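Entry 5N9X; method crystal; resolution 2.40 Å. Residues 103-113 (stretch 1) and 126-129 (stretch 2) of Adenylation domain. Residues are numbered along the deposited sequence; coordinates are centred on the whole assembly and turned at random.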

# COMPACT_ATOMS: atom_id res chain seq x y z
N PRO A 103 11.77 -1.28 -13.47
CA PRO A 103 12.72 -1.71 -14.50
C PRO A 103 12.01 -2.35 -15.68
O PRO A 103 11.10 -3.17 -15.49
CB PRO A 103 13.60 -2.73 -13.76
CG PRO A 103 12.76 -3.20 -12.61
CD PRO A 103 11.96 -2.00 -12.20
N PRO A 104 12.42 -2.00 -16.90
CA PRO A 104 11.87 -2.49 -18.16
C PRO A 104 11.53 -3.98 -18.18
O PRO A 104 10.51 -4.35 -18.77
CB PRO A 104 12.99 -2.18 -19.17
CG PRO A 104 13.65 -0.98 -18.61
CD PRO A 104 13.61 -1.15 -17.11
N ALA A 105 12.34 -4.82 -17.54
CA ALA A 105 12.07 -6.26 -17.49
C ALA A 105 10.82 -6.59 -16.66
O ALA A 105 10.08 -7.53 -16.96
CB ALA A 105 13.27 -7.00 -16.94
N ARG A 106 10.57 -5.78 -15.64
CA ARG A 106 9.39 -5.97 -14.80
C ARG A 106 8.09 -5.60 -15.55
O ARG A 106 7.10 -6.32 -15.45
CB ARG A 106 9.51 -5.15 -13.51
CG ARG A 106 8.70 -5.69 -12.35
CD ARG A 106 7.97 -4.53 -11.67
NE ARG A 106 6.73 -4.91 -10.99
CZ ARG A 106 6.65 -5.33 -9.73
NH1 ARG A 106 7.74 -5.42 -8.98
NH2 ARG A 106 5.47 -5.65 -9.21
N ASN A 107 8.10 -4.49 -16.28
CA ASN A 107 6.95 -4.16 -17.11
C ASN A 107 6.72 -5.25 -18.14
O ASN A 107 5.61 -5.75 -18.29
CB ASN A 107 7.13 -2.82 -17.83
CG ASN A 107 7.13 -1.63 -16.88
OD1 ASN A 107 6.62 -1.71 -15.75
ND2 ASN A 107 7.71 -0.52 -17.33
N ALA A 108 7.79 -5.62 -18.84
CA ALA A 108 7.73 -6.66 -19.86
C ALA A 108 7.06 -7.91 -19.34
O ALA A 108 6.29 -8.53 -20.05
CB ALA A 108 9.11 -6.97 -20.38
N PHE A 109 7.35 -8.27 -18.09
CA PHE A 109 6.76 -9.47 -17.51
C PHE A 109 5.29 -9.32 -17.21
O PHE A 109 4.51 -10.23 -17.48
CB PHE A 109 7.46 -9.87 -16.23
CG PHE A 109 6.75 -10.98 -15.51
CD1 PHE A 109 6.82 -12.29 -15.99
CD2 PHE A 109 5.98 -10.73 -14.38
CE1 PHE A 109 6.16 -13.31 -15.35
CE2 PHE A 109 5.31 -11.75 -13.74
CZ PHE A 109 5.41 -13.04 -14.22
N ILE A 110 4.95 -8.19 -16.59
CA ILE A 110 3.57 -7.88 -16.23
C ILE A 110 2.71 -7.71 -17.48
O ILE A 110 1.59 -8.24 -17.52
CB ILE A 110 3.48 -6.59 -15.37
CG1 ILE A 110 4.01 -6.85 -13.96
CG2 ILE A 110 2.05 -6.09 -15.30
CD1 ILE A 110 4.50 -5.61 -13.30
N VAL A 111 3.22 -6.99 -18.47
CA VAL A 111 2.50 -6.83 -19.74
C VAL A 111 2.08 -8.20 -20.28
O VAL A 111 0.91 -8.39 -20.65
CB VAL A 111 3.34 -6.09 -20.81
CG1 VAL A 111 2.68 -6.24 -22.19
CG2 VAL A 111 3.52 -4.62 -20.44
N THR A 112 3.02 -9.14 -20.31
CA THR A 112 2.74 -10.50 -20.79
C THR A 112 1.91 -11.34 -19.80
O THR A 112 0.98 -12.03 -20.21
CB THR A 112 4.04 -11.27 -21.10
OG1 THR A 112 4.92 -10.44 -21.88
CG2 THR A 112 3.75 -12.54 -21.84
N ASP A 113 2.23 -11.27 -18.50
CA ASP A 113 1.47 -12.04 -17.51
C ASP A 113 0.00 -11.62 -17.45
O ASP A 113 -0.89 -12.45 -17.34
CB ASP A 113 2.10 -11.92 -16.11
CG ASP A 113 1.50 -12.91 -15.10
OD1 ASP A 113 1.65 -14.14 -15.31
OD2 ASP A 113 0.91 -12.48 -14.09
N ILE A 126 10.18 -1.69 -23.43
CA ILE A 126 9.28 -2.83 -23.46
C ILE A 126 9.68 -3.55 -24.74
O ILE A 126 9.99 -2.90 -25.73
CB ILE A 126 7.78 -2.40 -23.45
CG1 ILE A 126 6.87 -3.51 -22.92
CG2 ILE A 126 7.33 -2.06 -24.84
CD1 ILE A 126 7.02 -3.83 -21.49
N PRO A 127 9.75 -4.89 -24.71
CA PRO A 127 10.22 -5.66 -25.86
C PRO A 127 9.29 -5.69 -27.07
O PRO A 127 9.76 -5.69 -28.22
CB PRO A 127 10.37 -7.06 -25.28
CG PRO A 127 9.29 -7.13 -24.25
CD PRO A 127 9.37 -5.77 -23.59
N GLU A 128 7.99 -5.75 -26.82
CA GLU A 128 7.01 -5.77 -27.89
C GLU A 128 5.94 -4.70 -27.66
O GLU A 128 5.33 -4.60 -26.58
CB GLU A 128 6.38 -7.16 -28.03
CG GLU A 128 5.87 -7.72 -26.73
CD GLU A 128 6.86 -8.66 -26.07
OE1 GLU A 128 7.92 -8.96 -26.67
OE2 GLU A 128 6.59 -9.07 -24.92
N TYR A 129 5.77 -3.88 -28.69
CA TYR A 129 4.83 -2.77 -28.75
C TYR A 129 3.65 -3.15 -29.61
O TYR A 129 2.83 -2.30 -29.97
CB TYR A 129 5.53 -1.55 -29.36
CG TYR A 129 6.68 -1.01 -28.54
CD1 TYR A 129 6.47 -0.05 -27.57
CD2 TYR A 129 7.97 -1.49 -28.71
CE1 TYR A 129 7.51 0.48 -26.85
CE2 TYR A 129 9.01 -0.99 -27.95
CZ TYR A 129 8.77 -0.01 -27.01
OH TYR A 129 9.77 0.49 -26.22

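A short irregular segment can pack against a helix without exchanging a single hydrogen bond with it, and this contact in an adenylation domain is a compact example. The helix begins at Pro-104, with Pro-103 at the N-cap position, and its backbone is bonded internally: Ala-108 N donates to Pro-104 O at 3.0 Å, and Val-111 N to Asn-107 O at 2.7 Å. These amides are therefore already satisfied and ask nothing of the neighbouring segment. Residues 127-129 of that segment form no regular helix or strand, and the two backbones come nearest at Ala-108 and Ile-126, whose CA atoms lie 5.5 Å apart.

What remains is mostly apolar packing. The CA-to-CB bond of Ile-126 points sideways, yet the end of its side chain, with chi1 t and chi2 p, comes nearer to the helix. Its CD1 lies 3.3 Å from Ala-108 N, a tight van der Waals contact against the backbone, and also 3.9 Å from Ala-108 CB and 3.7 Å from Val-111 CG2. Ile-126 CD1 thus touches residues about one helical turn apart, and it lies 3.8 Å from Asn-107 CB as well. Pro-127 adds a second apolar contact, its CD 3.4 Å from Ala-108 CB.

Farther along the helix the character changes. Thr-112 OG1 donates a hydrogen bond to Ala-108 O at 3.0 Å, turning its hydroxyl back onto its own helix. Glu-128 OE2 approaches Thr-112 OG1 only to 3.7 Å, and the pair is not hydrogen-bonded. The contact is modest, burying 234 Å² over both sides, and Ile-126, Pro-127 and Glu-128 are poorly ordered, so the finer distances deserve some caution.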